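Local atomic coordinates of UDP-N-acetylglucosamine 2-epimerase (Methanocaldococcus jannaschii, PDB entry 4NES), a protein that binds UDP-N-acetylglucosamine and UDP, and probably catalyses the reversible C-2 epimerisation of UDP-N-acetylglucosamine to UDP-N-acetylmannosamine. Residues L176-I181 with G270-L275; D199-L204 with K279-I284; A295-V300 with W344-G349. All blocks are in the same frame, centred on the assembly; numbering follows the deposited sequence.

Contact 1: L176-I181 with G270-L275. With UDP (uridine-5'-diphosphate), chain C.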
loop_
_atom_site.group_PDB
_atom_site.type_symbol
_atom_site.label_atom_id
_atom_site.label_comp_id
_atom_site.label_asym_id
_atom_site.label_seq_id
_atom_site.Cartn_x
_atom_site.Cartn_y
_atom_site.Cartn_z
ATOM N N LEU A 176 -7.747 10.630 29.575
ATOM C CA LEU A 176 -8.340 10.251 30.858
ATOM C C LEU A 176 -7.355 9.642 31.868
ATOM O O LEU A 176 -7.598 9.723 33.078
ATOM C CB LEU A 176 -9.510 9.286 30.639
ATOM C CG LEU A 176 -10.933 9.843 30.539
ATOM C CD1 LEU A 176 -11.517 10.016 31.941
ATOM C CD2 LEU A 176 -10.985 11.156 29.766
ATOM N N GLN A 177 -6.272 9.019 31.398
ATOM C CA GLN A 177 -5.241 8.497 32.309
ATOM C C GLN A 177 -4.316 9.630 32.794
ATOM O O GLN A 177 -3.811 9.581 33.918
ATOM C CB GLN A 177 -4.475 7.244 31.747
ATOM C CG GLN A 177 -3.748 7.351 30.355
ATOM C CD GLN A 177 -3.144 6.013 29.774
ATOM O OE1 GLN A 177 -2.049 6.017 29.185
ATOM N NE2 GLN A 177 -3.869 4.910 29.915
ATOM N N ASN A 178 -4.165 10.680 31.983
ATOM C CA ASN A 178 -3.122 11.694 32.199
ATOM C C ASN A 178 -3.565 13.101 32.633
ATOM O O ASN A 178 -2.754 13.849 33.190
ATOM C CB ASN A 178 -2.194 11.788 30.980
ATOM C CG ASN A 178 -1.376 10.528 30.774
ATOM O OD1 ASN A 178 -0.398 10.286 31.482
ATOM N ND2 ASN A 178 -1.779 9.714 29.812
ATOM N N LEU A 179 -4.817 13.479 32.380
ATOM C CA LEU A 179 -5.259 14.819 32.777
ATOM C C LEU A 179 -5.176 14.992 34.289
ATOM O O LEU A 179 -4.664 15.997 34.763
ATOM C CB LEU A 179 -6.675 15.130 32.275
ATOM C CG LEU A 179 -6.966 16.514 31.677
ATOM C CD1 LEU A 179 -8.405 16.918 31.966
ATOM C CD2 LEU A 179 -5.997 17.584 32.157
ATOM N N LYS A 180 -5.650 14.022 35.059
ATOM C CA LYS A 180 -5.575 14.185 36.509
ATOM C C LYS A 180 -4.126 14.150 37.017
ATOM O O LYS A 180 -3.797 14.859 37.964
ATOM C CB LYS A 180 -6.484 13.199 37.260
ATOM C CG LYS A 180 -6.064 11.747 37.193
ATOM C CD LYS A 180 -6.936 10.878 38.106
ATOM C CE LYS A 180 -8.034 10.154 37.329
ATOM N NZ LYS A 180 -8.826 9.219 38.182
ATOM N N ILE A 181 -3.263 13.371 36.362
ATOM C CA ILE A 181 -1.829 13.392 36.680
ATOM C C ILE A 181 -1.243 14.785 36.450
ATOM O O ILE A 181 -0.539 15.333 37.305
ATOM C CB ILE A 181 -1.031 12.382 35.836
ATOM C CG1 ILE A 181 -1.485 10.947 36.129
ATOM C CG2 ILE A 181 0.461 12.524 36.100
ATOM C CD1 ILE A 181 -0.661 9.880 35.424
ATOM N N GLY A 270 5.799 18.463 26.522
ATOM C CA GLY A 270 5.354 17.125 26.883
ATOM C C GLY A 270 3.839 17.027 26.926
ATOM O O GLY A 270 3.135 18.043 26.897
ATOM N N TYR A 271 3.339 15.797 26.979
ATOM C CA TYR A 271 1.899 15.556 26.957
ATOM C C TYR A 271 1.170 16.167 28.155
ATOM O O TYR A 271 0.094 16.743 28.011
ATOM C CB TYR A 271 1.630 14.058 26.885
ATOM C CG TYR A 271 0.208 13.702 26.537
ATOM C CD1 TYR A 271 -0.431 14.299 25.468
ATOM C CD2 TYR A 271 -0.488 12.745 27.278
ATOM C CE1 TYR A 271 -1.730 13.964 25.136
ATOM C CE2 TYR A 271 -1.792 12.403 26.949
ATOM C CZ TYR A 271 -2.403 13.025 25.874
ATOM O OH TYR A 271 -3.697 12.694 25.534
ATOM N N LEU A 272 1.754 16.048 29.341
ATOM C CA LEU A 272 1.107 16.581 30.536
ATOM C C LEU A 272 0.959 18.095 30.441
ATOM O O LEU A 272 -0.101 18.668 30.737
ATOM C CB LEU A 272 1.896 16.206 31.792
ATOM C CG LEU A 272 2.074 14.712 32.018
ATOM C CD1 LEU A 272 2.935 14.489 33.259
ATOM C CD2 LEU A 272 0.731 14.019 32.171
ATOM N N GLU A 273 2.038 18.739 30.017
ATOM C CA GLU A 273 2.044 20.172 29.812
ATOM C C GLU A 273 1.025 20.579 28.744
ATOM O O GLU A 273 0.277 21.546 28.916
ATOM C CB GLU A 273 3.456 20.623 29.426
ATOM C CG GLU A 273 4.467 20.541 30.580
ATOM C CD GLU A 273 5.009 19.145 30.815
ATOM O OE1 GLU A 273 4.833 18.255 29.951
ATOM O OE2 GLU A 273 5.623 18.931 31.880
ATOM N N PHE A 274 0.989 19.835 27.640
ATOM C CA PHE A 274 0.090 20.201 26.556
ATOM C C PHE A 274 -1.377 20.012 26.930
ATOM O O PHE A 274 -2.223 20.825 26.556
ATOM C CB PHE A 274 0.430 19.466 25.257
ATOM C CG PHE A 274 -0.146 20.132 24.052
ATOM C CD1 PHE A 274 0.378 21.335 23.610
ATOM C CD2 PHE A 274 -1.239 19.592 23.391
ATOM C CE1 PHE A 274 -0.164 21.984 22.510
ATOM C CE2 PHE A 274 -1.776 20.237 22.283
ATOM C CZ PHE A 274 -1.236 21.436 21.856
ATOM N N LEU A 275 -1.688 18.947 27.668
ATOM C CA LEU A 275 -3.055 18.741 28.139
ATOM C C LEU A 275 -3.526 19.919 28.977
ATOM O O LEU A 275 -4.668 20.351 28.866
ATOM C CB LEU A 275 -3.156 17.467 28.978
ATOM C CG LEU A 275 -3.157 16.155 28.203
ATOM C CD1 LEU A 275 -3.069 15.015 29.205
ATOM C CD2 LEU A 275 -4.415 16.018 27.350
HETATM N N1 UDP C . 1.052 17.268 21.718
HETATM C C2 UDP C . 1.930 17.373 22.743
HETATM N N3 UDP C . 2.703 18.475 22.854
HETATM C C4 UDP C . 2.642 19.494 21.969
HETATM C C5 UDP C . 1.747 19.420 20.893
HETATM C C6 UDP C . 0.961 18.267 20.793
HETATM O O2 UDP C . 2.026 16.470 23.578
HETATM O O4 UDP C . 3.467 20.604 22.125
HETATM C "C1'" UDP C . 0.216 16.072 21.516
HETATM C "C2'" UDP C . -1.212 16.231 21.510
HETATM O "O2'" UDP C . -1.708 16.322 22.826
HETATM C "C3'" UDP C . -1.677 15.058 20.757
HETATM C "C4'" UDP C . -0.575 14.758 19.854
HETATM O "O4'" UDP C . 0.491 15.608 20.196
HETATM O "O3'" UDP C . -1.943 13.937 21.553
HETATM C "C5'" UDP C . -0.887 15.014 18.419
HETATM O "O5'" UDP C . 0.239 14.835 17.595
HETATM P PA UDP C . 0.471 15.674 16.271
HETATM O O1A UDP C . 1.955 15.943 16.146
HETATM O O2A UDP C . -0.347 16.946 16.336
HETATM O O3A UDP C . 0.070 14.772 15.040
HETATM P PB UDP C . -1.290 14.297 14.420
HETATM O O1B UDP C . -2.275 13.953 15.527
HETATM O O2B UDP C . -1.810 15.379 13.508
HETATM O O3B UDP C . -0.872 13.088 13.632
#
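Asn178 reaches toward Tyr271, Leu272 and Leu275. Its CB rests on two methyls at once, 3.8 Å from Leu275 CD1 and 3.9 Å from Leu272 CD2. CG stands anti to the carbonyl carbon, beside the backbone N (chi1 -66°). At the amide, Asn178 OD1 lies 4.0 Å from Leu272 CD2, while Asn178 ND2 comes to the edge of the Tyr271 ring, 3.9 Å from Tyr271 CE2. Amide and ring planes are 76° apart, and ND2 is hydrogen-bonded to Ala174 O, one turn back. Leu275 CD1 lies over one face of the Tyr271 ring, toward its rim. Across the ring from Asn178, Tyr271 CE1 lies 3.3 Å from O2' of UDP, and the tyrosine hydroxyl is hydrogen-bonded to Glu294 and Thr175. Phe274 lays its ring face against the uracil, C5 of UDP lying above the ring centre. Helices 170-183 and 271-280 meet mostly through side chains at a steep crossing (-79°, segment axes 9.1 Å apart), with Ile14 of helix 10-23 touching Tyr271 and Val188 of helix 186-195 touching Leu272.

Contact 2: D199-L204 with K279-I284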
loop_
_atom_site.group_PDB
_atom_site.type_symbol
_atom_site.label_atom_id
_atom_site.label_comp_id
_atom_site.label_asym_id
_atom_site.label_seq_id
_atom_site.Cartn_x
_atom_site.Cartn_y
_atom_site.Cartn_z
ATOM N N ASP A 199 -5.179 35.012 31.382
ATOM C CA ASP A 199 -5.802 33.701 31.514
ATOM C C ASP A 199 -6.552 33.320 30.240
ATOM O O ASP A 199 -6.733 32.138 29.948
ATOM C CB ASP A 199 -6.745 33.675 32.717
ATOM C CG ASP A 199 -6.042 34.035 34.009
ATOM O OD1 ASP A 199 -4.872 33.630 34.181
ATOM O OD2 ASP A 199 -6.654 34.732 34.847
ATOM N N ASP A 200 -6.985 34.327 29.488
ATOM C CA ASP A 200 -7.669 34.105 28.215
ATOM C C ASP A 200 -6.682 33.967 27.059
ATOM O O ASP A 200 -5.948 34.907 26.742
ATOM C CB ASP A 200 -8.633 35.256 27.918
ATOM C CG ASP A 200 -10.025 35.019 28.470
ATOM O OD1 ASP A 200 -10.190 34.151 29.354
ATOM O OD2 ASP A 200 -10.960 35.714 28.016
ATOM N N TYR A 201 -6.657 32.799 26.421
ATOM C CA TYR A 201 -5.795 32.613 25.259
ATOM C C TYR A 201 -6.385 31.613 24.279
ATOM O O TYR A 201 -7.252 30.820 24.640
ATOM C CB TYR A 201 -4.394 32.154 25.675
ATOM C CG TYR A 201 -4.373 30.804 26.368
ATOM C CD1 TYR A 201 -4.509 30.707 27.743
ATOM C CD2 TYR A 201 -4.215 29.626 25.642
ATOM C CE1 TYR A 201 -4.491 29.479 28.390
ATOM C CE2 TYR A 201 -4.203 28.388 26.279
ATOM C CZ TYR A 201 -4.339 28.324 27.653
ATOM O OH TYR A 201 -4.326 27.119 28.319
ATOM N N PHE A 202 -5.930 31.677 23.031
ATOM C CA PHE A 202 -6.222 30.633 22.057
ATOM C C PHE A 202 -4.955 29.804 21.917
ATOM O O PHE A 202 -3.851 30.347 21.931
ATOM C CB PHE A 202 -6.576 31.210 20.685
ATOM C CG PHE A 202 -7.853 32.023 20.648
ATOM C CD1 PHE A 202 -8.734 32.040 21.719
ATOM C CD2 PHE A 202 -8.168 32.755 19.509
ATOM C CE1 PHE A 202 -9.901 32.795 21.666
ATOM C CE2 PHE A 202 -9.337 33.504 19.444
ATOM C CZ PHE A 202 -10.202 33.524 20.518
ATOM N N LEU A 203 -5.114 28.491 21.787
ATOM C CA LEU A 203 -3.982 27.597 21.587
ATOM C C LEU A 203 -3.894 27.184 20.121
ATOM O O LEU A 203 -4.891 26.757 19.531
ATOM C CB LEU A 203 -4.158 26.355 22.464
ATOM C CG LEU A 203 -3.040 25.310 22.447
ATOM C CD1 LEU A 203 -1.728 25.852 23.015
ATOM C CD2 LEU A 203 -3.481 24.077 23.205
ATOM N N LEU A 204 -2.706 27.303 19.534
ATOM C CA LEU A 204 -2.509 26.992 18.124
ATOM C C LEU A 204 -1.439 25.927 17.900
ATOM O O LEU A 204 -0.358 26.004 18.483
ATOM C CB LEU A 204 -2.110 28.270 17.378
ATOM C CG LEU A 204 -1.681 28.164 15.912
ATOM C CD1 LEU A 204 -2.835 27.755 15.011
ATOM C CD2 LEU A 204 -1.075 29.498 15.453
ATOM N N LYS A 279 -6.709 22.150 28.057
ATOM C CA LYS A 279 -7.832 22.187 28.976
ATOM C C LYS A 279 -8.219 23.620 29.308
ATOM O O LYS A 279 -9.397 23.933 29.479
ATOM C CB LYS A 279 -7.486 21.436 30.265
ATOM C CG LYS A 279 -8.634 21.376 31.266
ATOM C CD LYS A 279 -8.220 20.722 32.573
ATOM C CE LYS A 279 -9.398 20.664 33.540
ATOM N NZ LYS A 279 -9.821 22.014 33.997
ATOM N N ASN A 280 -7.222 24.493 29.379
ATOM C CA ASN A 280 -7.449 25.858 29.835
ATOM C C ASN A 280 -7.596 26.904 28.730
ATOM O O ASN A 280 -7.767 28.083 29.005
ATOM C CB ASN A 280 -6.350 26.266 30.820
ATOM C CG ASN A 280 -6.445 25.517 32.131
ATOM O OD1 ASN A 280 -7.269 25.853 32.981
ATOM N ND2 ASN A 280 -5.614 24.495 32.304
ATOM N N ALA A 281 -7.550 26.464 27.479
ATOM C CA ALA A 281 -7.643 27.375 26.341
ATOM C C ALA A 281 -9.088 27.836 26.167
ATOM O O ALA A 281 -10.019 27.059 26.389
ATOM C CB ALA A 281 -7.161 26.670 25.084
ATOM N N GLU A 282 -9.285 29.091 25.770
ATOM C CA GLU A 282 -10.641 29.550 25.475
ATOM C C GLU A 282 -11.118 28.897 24.184
ATOM O O GLU A 282 -12.297 28.567 24.031
ATOM C CB GLU A 282 -10.710 31.071 25.365
ATOM C CG GLU A 282 -12.128 31.590 25.125
ATOM C CD GLU A 282 -12.221 33.100 25.146
ATOM O OE1 GLU A 282 -11.186 33.769 24.945
ATOM O OE2 GLU A 282 -13.338 33.618 25.359
ATOM N N LEU A 283 -10.191 28.705 23.257
ATOM C CA LEU A 283 -10.488 27.907 22.079
ATOM C C LEU A 283 -9.186 27.381 21.476
ATOM O O LEU A 283 -8.099 27.885 21.778
ATOM C CB LEU A 283 -11.386 28.672 21.094
ATOM C CG LEU A 283 -10.899 29.486 19.912
ATOM C CD1 LEU A 283 -10.735 28.556 18.753
ATOM C CD2 LEU A 283 -11.911 30.580 19.561
ATOM N N ILE A 284 -9.295 26.302 20.707
ATOM C CA ILE A 284 -8.138 25.650 20.114
ATOM C C ILE A 284 -8.182 25.792 18.586
ATOM O O ILE A 284 -9.223 25.585 17.968
ATOM C CB ILE A 284 -8.086 24.163 20.542
ATOM C CG1 ILE A 284 -7.747 24.057 22.034
ATOM C CG2 ILE A 284 -7.089 23.396 19.689
ATOM C CD1 ILE A 284 -8.051 22.699 22.659
HETATM O O HOH W 1 -7.992 30.732 28.148
#
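Asn280 and the chain at Asp199 and Tyr201 share one water, held by three backbone groups. It donates to Asp199 O at 2.6 Å and to Asn280 O at 2.8 Å, and accepts from Tyr201 N at 3.0 Å, so that it bridges the two segments next to the direct bonds. Direct pairing follows: Glu282 N bonds to Tyr201 O (2.9 Å, 154° at the hydrogen), then Leu203 N to Leu283 O (3.0 Å, 163°). Both donors come in nearly head-on to the carbonyl, and Leu203 and Ile284 form a parallel bridge.

Tyr201 has CG between its backbone N and carbonyl carbon (chi1 63°), and its ring lies against Asn280 and Ala281. Ala281 CA sits over one ring face as a CH-pi contact, with Ala281 CB 3.6 Å from Tyr201 CE2, and the hydroxyl is hydrogen-bonded to Leu277 O. Ala281 CB also meets Leu203 CB. Beside Tyr201 in sequence, Phe202 takes Leu283 CD2 over one face, 3.8 Å from the ring centroid and displaced toward the rim; Val334 and Leu338 of helix 327-338 pack here too.

At the edge of the Phe202 ring stands the carboxylate of Glu282, on an extended chain, with Glu282 OE1 3.6 Å from Asp200 OD2. Lys234 makes a salt bridge to that OE1 and a long, weak ion pair to the aspartate. Two like charges this close would probably repel one another, and the lysine is likely to offset part of the cost, so this part of the central parallel pair appears to combine backbone bonds, a shared water and a charge cluster in which one lysine serves two carboxylates.

Contact 3: A295-V300 with W344-G349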
loop_
_atom_site.group_PDB
_atom_site.type_symbol
_atom_site.label_atom_id
_atom_site.label_comp_id
_atom_site.label_asym_id
_atom_site.label_seq_id
_atom_site.Cartn_x
_atom_site.Cartn_y
_atom_site.Cartn_z
ATOM N N ALA A 295 -9.542 18.272 21.925
ATOM C CA ALA A 295 -10.389 19.448 22.106
ATOM C C ALA A 295 -11.823 18.992 22.365
ATOM O O ALA A 295 -12.497 19.487 23.272
ATOM C CB ALA A 295 -10.315 20.348 20.879
ATOM N N CYS A 296 -12.274 18.006 21.597
ATOM C CA CYS A 296 -13.629 17.510 21.744
ATOM C C CYS A 296 -13.824 16.863 23.122
ATOM O O CYS A 296 -14.806 17.131 23.832
ATOM C CB CYS A 296 -13.927 16.520 20.620
ATOM S SG CYS A 296 -15.596 15.847 20.621
ATOM N N ILE A 297 -12.867 16.031 23.509
ATOM C CA ILE A 297 -12.922 15.323 24.780
ATOM C C ILE A 297 -12.912 16.283 25.968
ATOM O O ILE A 297 -13.661 16.098 26.941
ATOM C CB ILE A 297 -11.736 14.342 24.867
ATOM C CG1 ILE A 297 -11.902 13.227 23.823
ATOM C CG2 ILE A 297 -11.598 13.772 26.285
ATOM C CD1 ILE A 297 -10.604 12.493 23.483
ATOM N N LEU A 298 -12.086 17.321 25.876
ATOM C CA LEU A 298 -11.922 18.291 26.952
ATOM C C LEU A 298 -12.992 19.378 26.961
ATOM O O LEU A 298 -12.982 20.248 27.844
ATOM C CB LEU A 298 -10.544 18.941 26.854
ATOM C CG LEU A 298 -9.380 17.985 27.064
ATOM C CD1 LEU A 298 -8.054 18.662 26.726
ATOM C CD2 LEU A 298 -9.378 17.468 28.501
ATOM N N LYS A 299 -13.913 19.322 25.996
ATOM C CA LYS A 299 -15.011 20.290 25.868
ATOM C C LYS A 299 -14.503 21.714 25.630
ATOM O O LYS A 299 -15.014 22.685 26.204
ATOM C CB LYS A 299 -15.930 20.276 27.096
ATOM C CG LYS A 299 -16.406 18.911 27.508
ATOM C CD LYS A 299 -17.257 18.247 26.453
ATOM C CE LYS A 299 -17.693 16.867 26.949
ATOM N NZ LYS A 299 -18.397 16.080 25.912
ATOM N N VAL A 300 -13.481 21.830 24.792
ATOM C CA VAL A 300 -12.950 23.123 24.405
ATOM C C VAL A 300 -13.223 23.277 22.924
ATOM O O VAL A 300 -12.847 22.412 22.146
ATOM C CB VAL A 300 -11.427 23.193 24.681
ATOM C CG1 VAL A 300 -10.856 24.528 24.257
ATOM C CG2 VAL A 300 -11.141 22.944 26.168
ATOM N N TRP A 344 -21.434 18.898 24.356
ATOM C CA TRP A 344 -21.642 18.056 23.198
ATOM C C TRP A 344 -21.343 16.631 23.607
ATOM O O TRP A 344 -20.712 16.398 24.632
ATOM C CB TRP A 344 -20.766 18.481 22.008
ATOM C CG TRP A 344 -19.319 18.746 22.321
ATOM C CD1 TRP A 344 -18.336 17.817 22.557
ATOM C CD2 TRP A 344 -18.682 20.029 22.367
ATOM N NE1 TRP A 344 -17.133 18.455 22.763
ATOM C CE2 TRP A 344 -17.321 19.812 22.667
ATOM C CE3 TRP A 344 -19.136 21.346 22.204
ATOM C CZ2 TRP A 344 -16.405 20.864 22.789
ATOM C CZ3 TRP A 344 -18.228 22.390 22.333
ATOM C CH2 TRP A 344 -16.878 22.138 22.629
ATOM N N LYS A 345 -21.817 15.689 22.805
ATOM C CA LYS A 345 -21.554 14.273 23.018
ATOM C C LYS A 345 -20.087 13.941 22.759
ATOM O O LYS A 345 -19.453 14.607 21.952
ATOM C CB LYS A 345 -22.464 13.469 22.087
ATOM C CG LYS A 345 -21.841 12.259 21.416
ATOM C CD LYS A 345 -22.945 11.330 20.934
ATOM C CE LYS A 345 -22.415 10.187 20.096
ATOM N NZ LYS A 345 -22.068 10.667 18.746
ATOM N N ASN A 346 -19.534 12.954 23.469
ATOM C CA ASN A 346 -18.235 12.403 23.068
ATOM C C ASN A 346 -18.422 11.107 22.304
ATOM O O ASN A 346 -18.890 10.107 22.845
ATOM C CB ASN A 346 -17.242 12.208 24.225
ATOM C CG ASN A 346 -15.908 11.583 23.759
ATOM O OD1 ASN A 346 -15.143 12.178 22.966
ATOM N ND2 ASN A 346 -15.630 10.384 24.260
ATOM N N PRO A 347 -18.054 11.131 21.025
ATOM C CA PRO A 347 -18.253 10.031 20.087
ATOM C C PRO A 347 -17.142 8.990 20.156
ATOM O O PRO A 347 -17.240 7.968 19.482
ATOM C CB PRO A 347 -18.214 10.738 18.735
ATOM C CG PRO A 347 -17.278 11.889 18.957
ATOM C CD PRO A 347 -17.516 12.338 20.369
ATOM N N PHE A 348 -16.113 9.227 20.967
ATOM C CA PHE A 348 -14.906 8.411 20.862
ATOM C C PHE A 348 -14.741 7.317 21.907
ATOM O O PHE A 348 -13.693 6.665 21.963
ATOM C CB PHE A 348 -13.670 9.309 20.814
ATOM C CG PHE A 348 -13.644 10.228 19.631
ATOM C CD1 PHE A 348 -13.769 9.720 18.341
ATOM C CD2 PHE A 348 -13.527 11.600 19.804
ATOM C CE1 PHE A 348 -13.757 10.566 17.245
ATOM C CE2 PHE A 348 -13.516 12.453 18.711
ATOM C CZ PHE A 348 -13.628 11.933 17.433
ATOM N N GLY A 349 -15.771 7.100 22.714
ATOM C CA GLY A 349 -15.769 5.980 23.634
ATOM C C GLY A 349 -15.514 6.344 25.082
ATOM O O GLY A 349 -15.384 7.522 25.427
HETATM O O HOH W 2 -20.790 17.871 27.396
#
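Two side-chain torsions help bring Trp344 and Lys299 together. Trp344 has CG between the backbone N and the carbonyl carbon (chi1 47°), and Lys299 bends at chi2 (-63°), which puts its CD over one face of the indole. There Lys299 CD lies 4.1 Å from the centroid of the five-membered ring of Trp344, a CH-pi contact displaced toward the rim. The two side chains slide past each other in opposite directions, and Lys299 NZ donates to Trp344 O at 2.7 Å, tilted from the carbonyl plane.

The indole edge is turned to the helix end. Trp344 NE1 donates to Cys296 O (2.9 Å, 163° at the hydrogen), meeting a lone pair in the carbonyl plane, while the acceptor lies close to the ring plane. Cys296 O also accepts from Lys299 N at 3.2 Å, one of the two bonds of the Schellman motif that ends helix 289-298. Cys296 SG lies obliquely to the indole, 3.7 Å from Trp344 NE1, and packs 4.0 Å from Pro347 CD. Further along, Asn346 OD1 lies 3.5 Å from Ile297 CG1. Val317 and Ala319 also touch Trp344, and Phe348 packs on Thr314 of helix 313-316.

An alanine in place of Trp344 would probably leave Cys296 O with one donor fewer and open a gap beneath Lys299 CD and beside Cys296 SG. At this helix end a carbonyl of the last turn gains an indole donor, the lysine ammonium bonds to Trp344 O, and the loop is pinned to the helix end through both.

In the fold
From the N terminus, helix 170-183 supplies the first side of contact 1 and strand 201-205 the first side of contact 2. Contact 1 closes its loop when the chain reaches 270-275, and contact 2 closes only afterwards, at 279-284, so the two cross and share helix 271-280; Phe274 packs on Leu203 between them. Contact 3 follows in series, closing the shorter loop from helix 289-298 to 344-349. It touches both others, through Leu298 on Leu179 and Val300 on Ile284. Together they link helix 170-183, the six-stranded parallel sheet of this GT-B fold and the loop before helix 353-363, with contact 1 at the UDP site.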